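Local atomic coordinates of N-acetylglucosamine-6-phosphate deacetylase (Thermotoga maritima, PDB entry 1O12), a protein that probably removes the acetyl group from N-acetylglucosamine 6-phosphate as a metal-dependent hydrolase that holds one divalent metal ion per subunit. Residues L236-I239 with H244-R247; E248-V253 with K312-F317; C320-L325 with E358-V363. All coordinates share one frame; numbering follows the deposited sequence.

Interaction 1. Residues L236-I239 with H244-R247; sequences LELI and HLSR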
loop_
_atom_site.group_PDB
_atom_site.type_symbol
_atom_site.label_atom_id
_atom_site.label_comp_id
_atom_site.label_asym_id
_atom_site.label_seq_id
_atom_site.Cartn_x
_atom_site.Cartn_y
_atom_site.Cartn_z
ATOM N N LEU A 236 0.609 7.894 -10.280
ATOM C CA LEU A 236 0.983 6.612 -10.842
ATOM C C LEU A 236 0.159 6.307 -12.063
ATOM O O LEU A 236 -1.067 6.432 -12.034
ATOM C CB LEU A 236 0.765 5.485 -9.830
ATOM C CG LEU A 236 1.225 5.674 -8.380
ATOM C CD1 LEU A 236 0.905 4.435 -7.562
ATOM C CD2 LEU A 236 2.720 5.952 -8.372
ATOM N N GLU A 237 0.799 5.913 -13.157
ATOM C CA GLU A 237 -0.025 5.583 -14.290
ATOM C C GLU A 237 -0.379 4.090 -14.163
ATOM O O GLU A 237 0.422 3.298 -13.710
ATOM C CB GLU A 237 0.660 5.981 -15.624
ATOM C CG GLU A 237 1.755 5.122 -16.153
ATOM C CD GLU A 237 2.356 5.661 -17.463
ATOM O OE1 GLU A 237 2.988 4.860 -18.172
ATOM O OE2 GLU A 237 2.225 6.870 -17.786
ATOM N N LEU A 238 -1.608 3.735 -14.512
ATOM C CA LEU A 238 -2.069 2.363 -14.408
ATOM C C LEU A 238 -2.688 1.830 -15.712
ATOM O O LEU A 238 -3.500 2.501 -16.335
ATOM C CB LEU A 238 -3.138 2.256 -13.324
ATOM C CG LEU A 238 -3.037 2.789 -11.902
ATOM C CD1 LEU A 238 -4.311 2.318 -11.167
ATOM C CD2 LEU A 238 -1.771 2.288 -11.180
ATOM N N ILE A 239 -2.317 0.624 -16.118
ATOM C CA ILE A 239 -2.907 0.032 -17.315
ATOM C C ILE A 239 -4.072 -0.846 -16.848
ATOM O O ILE A 239 -3.834 -1.933 -16.334
ATOM C CB ILE A 239 -1.885 -0.836 -18.073
ATOM C CG1 ILE A 239 -0.721 0.031 -18.556
ATOM C CG2 ILE A 239 -2.569 -1.558 -19.249
ATOM C CD1 ILE A 239 0.520 -0.771 -18.916
ATOM N N HIS A 244 -2.066 -6.342 -16.706
ATOM C CA HIS A 244 -0.911 -5.637 -16.132
ATOM C C HIS A 244 -1.085 -5.487 -14.617
ATOM O O HIS A 244 -0.103 -5.413 -13.875
ATOM C CB HIS A 244 -0.718 -4.279 -16.789
ATOM C CG HIS A 244 -0.130 -4.365 -18.164
ATOM N ND1 HIS A 244 -0.849 -4.807 -19.254
ATOM C CD2 HIS A 244 1.130 -4.147 -18.606
ATOM C CE1 HIS A 244 -0.056 -4.863 -20.306
ATOM N NE2 HIS A 244 1.149 -4.469 -19.939
ATOM N N LEU A 245 -2.338 -5.431 -14.175
ATOM C CA LEU A 245 -2.693 -5.398 -12.754
ATOM C C LEU A 245 -3.990 -6.189 -12.633
ATOM O O LEU A 245 -4.839 -6.155 -13.539
ATOM C CB LEU A 245 -3.006 -4.004 -12.239
ATOM C CG LEU A 245 -1.993 -2.888 -12.153
ATOM C CD1 LEU A 245 -1.710 -2.361 -13.537
ATOM C CD2 LEU A 245 -2.605 -1.780 -11.271
ATOM N N SER A 246 -4.169 -6.894 -11.528
ATOM C CA SER A 246 -5.420 -7.615 -11.367
ATOM C C SER A 246 -6.416 -6.607 -10.816
ATOM O O SER A 246 -6.035 -5.531 -10.327
ATOM C CB SER A 246 -5.260 -8.768 -10.375
ATOM O OG SER A 246 -4.917 -8.304 -9.074
ATOM N N ARG A 247 -7.693 -6.947 -10.883
ATOM C CA ARG A 247 -8.705 -6.070 -10.345
ATOM C C ARG A 247 -8.383 -5.778 -8.844
ATOM O O ARG A 247 -8.506 -4.648 -8.388
ATOM C CB ARG A 247 -10.093 -6.708 -10.557
ATOM C CG ARG A 247 -10.789 -7.250 -9.300
ATOM C CD ARG A 247 -12.162 -6.591 -9.047
ATOM N NE ARG A 247 -13.101 -6.842 -10.144
ATOM C CZ ARG A 247 -14.280 -6.228 -10.287
ATOM N NH1 ARG A 247 -15.073 -6.529 -11.326
ATOM N NH2 ARG A 247 -14.668 -5.307 -9.399
#
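The CD1 methyl of Ile239 sits over one face of the His244 imidazole, 3.8 Å from the ring centroid and 26° off the ring normal. This is a CH-pi contact shifted toward the rim, because the closest ring atom is His244 CD2, at 3.4 Å from Ile239 CD1. The other branch of the isoleucine also takes part: Ile239 CG2 lies 3.7 Å from ND1 of His244. A beta-branched residue suits this place, since both arms leaving CB can rest against one flat ring. In Ile239, CG1 is anti to the carbonyl carbon (chi1 -63°), and an extended chi2 then carries CD1 out over the imidazole.

Packing is slacker next door. Leu245 CD1 comes within 3.5 Å of the Ile239 carbonyl O, but its twin CD2 only grazes Leu238, with 4.2 Å between the two CD2 atoms, and the two leucine side chains cross at about a right angle. Further on, Ser246 N-caps helix 247-257. Ser246 OG also bonds to Arg220 O of the second subunit, while the partly exposed Arg247 turns to Phe317 of helix 307-318.

The ring's ND1 hydrogen-bonds to Asp241 OD1, and the backbone O of His244 accepts from Asn212 ND2. His244 and Asn212 are predicted substrate-binding residues, and Ile239 also touches Asp267, the predicted proton donor/acceptor. With no hydrogen bond between the two segments, the chemistry implies a division of roles: the apolar side packs against one ring face, and the bond to Asp241 probably limits rotation of the ring.

Interaction 2. Residues E248-V253 with K312-F317; sequences EMVKLV and KNFRKF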
loop_
_atom_site.group_PDB
_atom_site.type_symbol
_atom_site.label_atom_id
_atom_site.label_comp_id
_atom_site.label_asym_id
_atom_site.label_seq_id
_atom_site.Cartn_x
_atom_site.Cartn_y
_atom_site.Cartn_z
ATOM N N GLU A 248 -7.937 -6.771 -8.083
ATOM C CA GLU A 248 -7.610 -6.500 -6.682
ATOM C C GLU A 248 -6.487 -5.447 -6.528
ATOM O O GLU A 248 -6.584 -4.568 -5.680
ATOM C CB GLU A 248 -7.214 -7.785 -5.960
ATOM C CG GLU A 248 -8.300 -8.829 -5.962
ATOM C CD GLU A 248 -8.553 -9.403 -7.364
ATOM O OE1 GLU A 248 -7.561 -9.761 -8.051
ATOM O OE2 GLU A 248 -9.745 -9.510 -7.769
HETATM N N MSE A 249 -5.432 -5.536 -7.339
HETATM C CA MSE A 249 -4.336 -4.566 -7.280
HETATM C C MSE A 249 -4.836 -3.148 -7.537
HETATM O O MSE A 249 -4.528 -2.212 -6.783
HETATM C CB MSE A 249 -3.282 -4.871 -8.334
HETATM C CG MSE A 249 -1.886 -5.097 -7.782
HETATM SE SE MSE A 249 -1.201 -3.778 -6.486
HETATM C CE MSE A 249 0.709 -4.139 -6.754
ATOM N N VAL A 250 -5.572 -3.004 -8.639
ATOM C CA VAL A 250 -6.151 -1.730 -9.007
ATOM C C VAL A 250 -6.961 -1.215 -7.822
ATOM O O VAL A 250 -6.866 -0.039 -7.449
ATOM C CB VAL A 250 -7.114 -1.860 -10.229
ATOM C CG1 VAL A 250 -7.791 -0.524 -10.492
ATOM C CG2 VAL A 250 -6.345 -2.315 -11.452
ATOM N N LYS A 251 -7.782 -2.087 -7.245
ATOM C CA LYS A 251 -8.592 -1.691 -6.100
ATOM C C LYS A 251 -7.711 -1.204 -4.957
ATOM O O LYS A 251 -8.065 -0.261 -4.263
ATOM C CB LYS A 251 -9.449 -2.845 -5.623
ATOM C CG LYS A 251 -10.821 -2.417 -5.134
ATOM C CD LYS A 251 -11.772 -3.631 -5.008
ATOM C CE LYS A 251 -11.922 -4.371 -6.354
ATOM N NZ LYS A 251 -12.805 -5.588 -6.296
ATOM N N LEU A 252 -6.563 -1.850 -4.774
ATOM C CA LEU A 252 -5.610 -1.470 -3.734
ATOM C C LEU A 252 -4.950 -0.117 -4.054
ATOM O O LEU A 252 -4.923 0.787 -3.215
ATOM C CB LEU A 252 -4.533 -2.552 -3.575
ATOM C CG LEU A 252 -3.405 -2.263 -2.571
ATOM C CD1 LEU A 252 -3.999 -1.789 -1.212
ATOM C CD2 LEU A 252 -2.533 -3.521 -2.411
ATOM N N VAL A 253 -4.428 0.037 -5.260
ATOM C CA VAL A 253 -3.803 1.310 -5.607
ATOM C C VAL A 253 -4.831 2.438 -5.461
ATOM O O VAL A 253 -4.526 3.530 -4.949
ATOM C CB VAL A 253 -3.247 1.308 -7.031
ATOM C CG1 VAL A 253 -2.719 2.689 -7.361
ATOM C CG2 VAL A 253 -2.152 0.277 -7.150
ATOM N N LYS A 312 -13.956 2.196 -18.539
ATOM C CA LYS A 312 -15.002 1.317 -18.058
ATOM C C LYS A 312 -14.412 0.377 -17.020
ATOM O O LYS A 312 -15.001 0.178 -15.947
ATOM C CB LYS A 312 -15.605 0.497 -19.195
ATOM C CG LYS A 312 -16.423 1.285 -20.213
ATOM C CD LYS A 312 -17.332 0.350 -21.019
ATOM C CE LYS A 312 -17.747 0.933 -22.365
ATOM N NZ LYS A 312 -16.621 0.932 -23.380
ATOM N N ASN A 313 -13.245 -0.185 -17.339
ATOM C CA ASN A 313 -12.607 -1.138 -16.451
ATOM C C ASN A 313 -12.348 -0.517 -15.111
ATOM O O ASN A 313 -12.775 -1.049 -14.083
ATOM C CB ASN A 313 -11.273 -1.676 -17.025
ATOM C CG ASN A 313 -11.467 -2.715 -18.129
ATOM O OD1 ASN A 313 -12.539 -3.300 -18.279
ATOM N ND2 ASN A 313 -10.419 -2.954 -18.896
ATOM N N PHE A 314 -11.658 0.620 -15.120
ATOM C CA PHE A 314 -11.319 1.304 -13.889
ATOM C C PHE A 314 -12.543 1.546 -13.062
ATOM O O PHE A 314 -12.546 1.302 -11.858
ATOM C CB PHE A 314 -10.649 2.641 -14.159
ATOM C CG PHE A 314 -10.121 3.281 -12.923
ATOM C CD1 PHE A 314 -10.918 4.150 -12.178
ATOM C CD2 PHE A 314 -8.836 2.967 -12.468
ATOM C CE1 PHE A 314 -10.446 4.714 -10.991
ATOM C CE2 PHE A 314 -8.342 3.511 -11.293
ATOM C CZ PHE A 314 -9.149 4.391 -10.549
ATOM N N ARG A 315 -13.587 2.037 -13.719
ATOM C CA ARG A 315 -14.834 2.309 -13.044
ATOM C C ARG A 315 -15.420 1.054 -12.402
ATOM O O ARG A 315 -15.958 1.108 -11.303
ATOM C CB ARG A 315 -15.852 2.878 -14.017
ATOM C CG ARG A 315 -17.158 3.220 -13.331
ATOM C CD ARG A 315 -18.294 3.241 -14.307
ATOM N NE ARG A 315 -19.354 4.111 -13.833
ATOM C CZ ARG A 315 -20.539 4.251 -14.420
ATOM N NH1 ARG A 315 -20.818 3.561 -15.518
ATOM N NH2 ARG A 315 -21.446 5.093 -13.911
ATOM N N LYS A 316 -15.316 -0.081 -13.089
ATOM C CA LYS A 316 -15.872 -1.312 -12.562
ATOM C C LYS A 316 -15.021 -1.892 -11.440
ATOM O O LYS A 316 -15.548 -2.388 -10.446
ATOM C CB LYS A 316 -16.000 -2.340 -13.680
ATOM C CG LYS A 316 -16.554 -3.693 -13.245
ATOM C CD LYS A 316 -16.206 -4.745 -14.292
ATOM C CE LYS A 316 -16.401 -4.193 -15.730
ATOM N NZ LYS A 316 -15.172 -4.298 -16.617
ATOM N N PHE A 317 -13.704 -1.838 -11.607
ATOM C CA PHE A 317 -12.809 -2.377 -10.604
ATOM C C PHE A 317 -12.938 -1.659 -9.267
ATOM O O PHE A 317 -12.954 -2.299 -8.213
ATOM C CB PHE A 317 -11.355 -2.288 -11.086
ATOM C CG PHE A 317 -11.037 -3.178 -12.264
ATOM C CD1 PHE A 317 -9.859 -3.007 -12.972
ATOM C CD2 PHE A 317 -11.906 -4.212 -12.645
ATOM C CE1 PHE A 317 -9.532 -3.855 -14.053
ATOM C CE2 PHE A 317 -11.605 -5.060 -13.711
ATOM C CZ PHE A 317 -10.409 -4.885 -14.421
#
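Val250 projects from helix 247-257 toward two aromatic side chains of helix 307-318, Phe314 and Phe317, whose ring planes are turned about 50° against each other. Val250 CG1 touches both phenylalanines, Val250 CG2 only the Phe317 ring. Val250 CG1, anti to the backbone N, faces the second helix and lies 4.1 Å from Phe314 CD2 and 4.0 Å from Phe317 CB. Val250 CG2 turns the other way along the ring of Phe317 and meets its CD1 at 3.9 Å. The axes of the two short segments pass 9.8 Å apart; a small valine meets two large rings across that distance.

The two rings arrive by different routes. Phe314 leaves its helix with CG anti to the backbone N (chi1 -172°), which swings a ring whose CB does not face the partner helix to within reach of Val250. Phe317 starts out toward Val250, and its ring lies back along its own helix, so that the Asn313 carbonyl O stands 3.3 Å above one face, near the rim.

At the edge of the contact Lys251 lays its methylenes beside the Phe317 carbonyl, with Lys251 CG and CD each 3.7 Å from Phe317 O. A lysine fits such a border, with aliphatic carbon for the packing and a charge for the partly exposed edge.

Val253 and Phe314 both reach Ile262 on strand 262-265 beneath, while Glu248, Met249, Lys251 and Leu252 pack on the second subunit. The helices cross steeply, at -77°, and belong to the outer helical layer that wraps the strands of an amidohydrolase TIM barrel.

Interaction 3. Residues C320-L325 with E358-V363; sequences CSITEL and EDLNVV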
loop_
_atom_site.group_PDB
_atom_site.type_symbol
_atom_site.label_atom_id
_atom_site.label_comp_id
_atom_site.label_asym_id
_atom_site.label_seq_id
_atom_site.Cartn_x
_atom_site.Cartn_y
_atom_site.Cartn_z
ATOM N N CYS A 320 -15.660 3.720 -8.365
ATOM C CA CYS A 320 -15.524 5.166 -8.138
ATOM C C CYS A 320 -16.620 5.946 -8.859
ATOM O O CYS A 320 -17.383 5.395 -9.650
ATOM C CB CYS A 320 -14.171 5.662 -8.641
ATOM S SG CYS A 320 -14.099 5.615 -10.455
ATOM N N SER A 321 -16.698 7.241 -8.598
ATOM C CA SER A 321 -17.715 8.080 -9.229
ATOM C C SER A 321 -17.219 8.578 -10.589
ATOM O O SER A 321 -16.023 8.492 -10.875
ATOM C CB SER A 321 -18.003 9.283 -8.356
ATOM O OG SER A 321 -16.871 10.141 -8.327
ATOM N N ILE A 322 -18.139 9.101 -11.411
ATOM C CA ILE A 322 -17.765 9.627 -12.712
ATOM C C ILE A 322 -16.919 10.864 -12.517
ATOM O O ILE A 322 -16.144 11.209 -13.369
ATOM C CB ILE A 322 -18.967 9.959 -13.570
ATOM C CG1 ILE A 322 -19.853 8.719 -13.693
ATOM C CG2 ILE A 322 -18.495 10.339 -14.978
ATOM C CD1 ILE A 322 -20.860 8.774 -14.861
ATOM N N THR A 323 -17.064 11.528 -11.383
ATOM C CA THR A 323 -16.216 12.678 -11.093
ATOM C C THR A 323 -14.759 12.230 -10.882
ATOM O O THR A 323 -13.833 12.922 -11.275
ATOM C CB THR A 323 -16.648 13.409 -9.820
ATOM O OG1 THR A 323 -17.853 14.147 -10.067
ATOM C CG2 THR A 323 -15.557 14.336 -9.373
ATOM N N GLU A 324 -14.554 11.080 -10.254
ATOM C CA GLU A 324 -13.207 10.592 -10.027
ATOM C C GLU A 324 -12.570 10.049 -11.299
ATOM O O GLU A 324 -11.338 10.106 -11.454
ATOM C CB GLU A 324 -13.211 9.480 -8.981
ATOM C CG GLU A 324 -13.502 9.932 -7.562
ATOM C CD GLU A 324 -13.894 8.749 -6.717
ATOM O OE1 GLU A 324 -14.964 8.184 -7.011
ATOM O OE2 GLU A 324 -13.142 8.364 -5.789
ATOM N N LEU A 325 -13.412 9.505 -12.181
ATOM C CA LEU A 325 -12.976 8.955 -13.450
ATOM C C LEU A 325 -12.476 10.076 -14.338
ATOM O O LEU A 325 -11.642 9.843 -15.205
ATOM C CB LEU A 325 -14.112 8.254 -14.171
ATOM C CG LEU A 325 -14.323 6.759 -13.959
ATOM C CD1 LEU A 325 -15.520 6.325 -14.829
ATOM C CD2 LEU A 325 -13.066 5.986 -14.318
ATOM N N GLU A 358 -24.865 6.106 -20.663
ATOM C CA GLU A 358 -24.687 5.821 -19.236
ATOM C C GLU A 358 -23.733 4.688 -18.924
ATOM O O GLU A 358 -23.193 4.619 -17.817
ATOM C CB GLU A 358 -26.033 5.578 -18.541
ATOM C CG GLU A 358 -26.854 4.427 -19.082
ATOM C CD GLU A 358 -28.027 4.088 -18.165
ATOM O OE1 GLU A 358 -27.814 3.403 -17.120
ATOM O OE2 GLU A 358 -29.163 4.528 -18.487
ATOM N N ASP A 359 -23.530 3.795 -19.886
ATOM C CA ASP A 359 -22.587 2.703 -19.706
ATOM C C ASP A 359 -21.175 3.138 -20.067
ATOM O O ASP A 359 -20.257 2.318 -20.107
ATOM C CB ASP A 359 -22.963 1.508 -20.574
ATOM C CG ASP A 359 -24.105 0.706 -19.985
ATOM O OD1 ASP A 359 -23.963 0.231 -18.817
ATOM O OD2 ASP A 359 -25.133 0.559 -20.698
ATOM N N LEU A 360 -21.017 4.430 -20.354
ATOM C CA LEU A 360 -19.729 5.007 -20.716
ATOM C C LEU A 360 -19.209 4.604 -22.098
ATOM O O LEU A 360 -17.998 4.487 -22.325
ATOM C CB LEU A 360 -18.700 4.710 -19.611
ATOM C CG LEU A 360 -18.502 5.857 -18.606
ATOM C CD1 LEU A 360 -19.784 6.667 -18.450
ATOM C CD2 LEU A 360 -18.049 5.322 -17.281
ATOM N N ASN A 361 -20.134 4.358 -23.023
ATOM C CA ASN A 361 -19.740 4.061 -24.394
ATOM C C ASN A 361 -19.632 5.434 -25.047
ATOM O O ASN A 361 -20.504 6.292 -24.854
ATOM C CB ASN A 361 -20.797 3.236 -25.109
ATOM C CG ASN A 361 -20.775 1.778 -24.693
ATOM O OD1 ASN A 361 -19.708 1.149 -24.657
ATOM N ND2 ASN A 361 -21.952 1.223 -24.390
ATOM N N VAL A 362 -18.547 5.660 -25.778
ATOM C CA VAL A 362 -18.363 6.945 -26.437
ATOM C C VAL A 362 -19.357 7.095 -27.566
ATOM O O VAL A 362 -19.538 6.169 -28.376
ATOM C CB VAL A 362 -16.977 7.103 -27.058
ATOM C CG1 VAL A 362 -16.893 8.459 -27.724
ATOM C CG2 VAL A 362 -15.882 6.932 -25.988
ATOM N N VAL A 363 -20.012 8.249 -27.604
ATOM C CA VAL A 363 -20.965 8.509 -28.652
ATOM C C VAL A 363 -20.610 9.794 -29.408
ATOM O O VAL A 363 -21.148 10.070 -30.460
ATOM C CB VAL A 363 -22.442 8.528 -28.089
ATOM C CG1 VAL A 363 -22.435 8.388 -26.597
ATOM C CG2 VAL A 363 -23.172 9.798 -28.479
#
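Leu360 points its side chain at the start of helix 322-336, where Ile322 and Leu325 wait one turn apart. Its CB and CG form the stem and only carry the fork across; the contacts are made by the two methyls. Leu360 CD2 reaches Leu325 CD1 at 3.7 Å, the two leucines meeting tip to tip. Leu360 CD1 spreads to the other side and comes to 4.3 Å from Ile322 CD1, a looser touch. The backbone of Leu360 is in the left-handed region (phi 71°), as befits a turn leading into strand 362-367.

On the other side of the contact, the helix start is fixed by a capping box. Ser321 OG accepts from Glu324 N at 3.2 Å, and Ser321 N donates back to Glu324 OE1. Ile322 and Leu325 both point toward the turn. Arg315 of helix 307-318 packs beside Leu360 and Leu325, and Met54 of strand 52-59 lies under Ile322 and Leu325.

Branched aliphatic tips suit a buried seam like this one. With dispersion and burial as its sole links between the segments, the contact implies hydrophobic adhesion, while polar order is kept within the helix cap.

Overall arrangement
The three contacts follow one another along the chain. Interactions 1 and 2 have centres 8 Å apart and share a continuous piece, strand 235-239 running through the 244-247 loop into helix 247-257; Leu245 CD2 touches Val250 CG2 at 3.8 Å. Interaction 3 is centred 14 Å from interaction 2, joined to it through helix 307-318 and the helix 322-336 that comes next, with Phe314 and Arg315 against Leu325. Interactions 1 and 3 do not touch. The series thus runs outward from the predicted substrate-binding region, through the barrel's helical layer, to the turn before strand 362-367. Interactions 1 and 2 also border the second subunit, whereas interaction 3 does not.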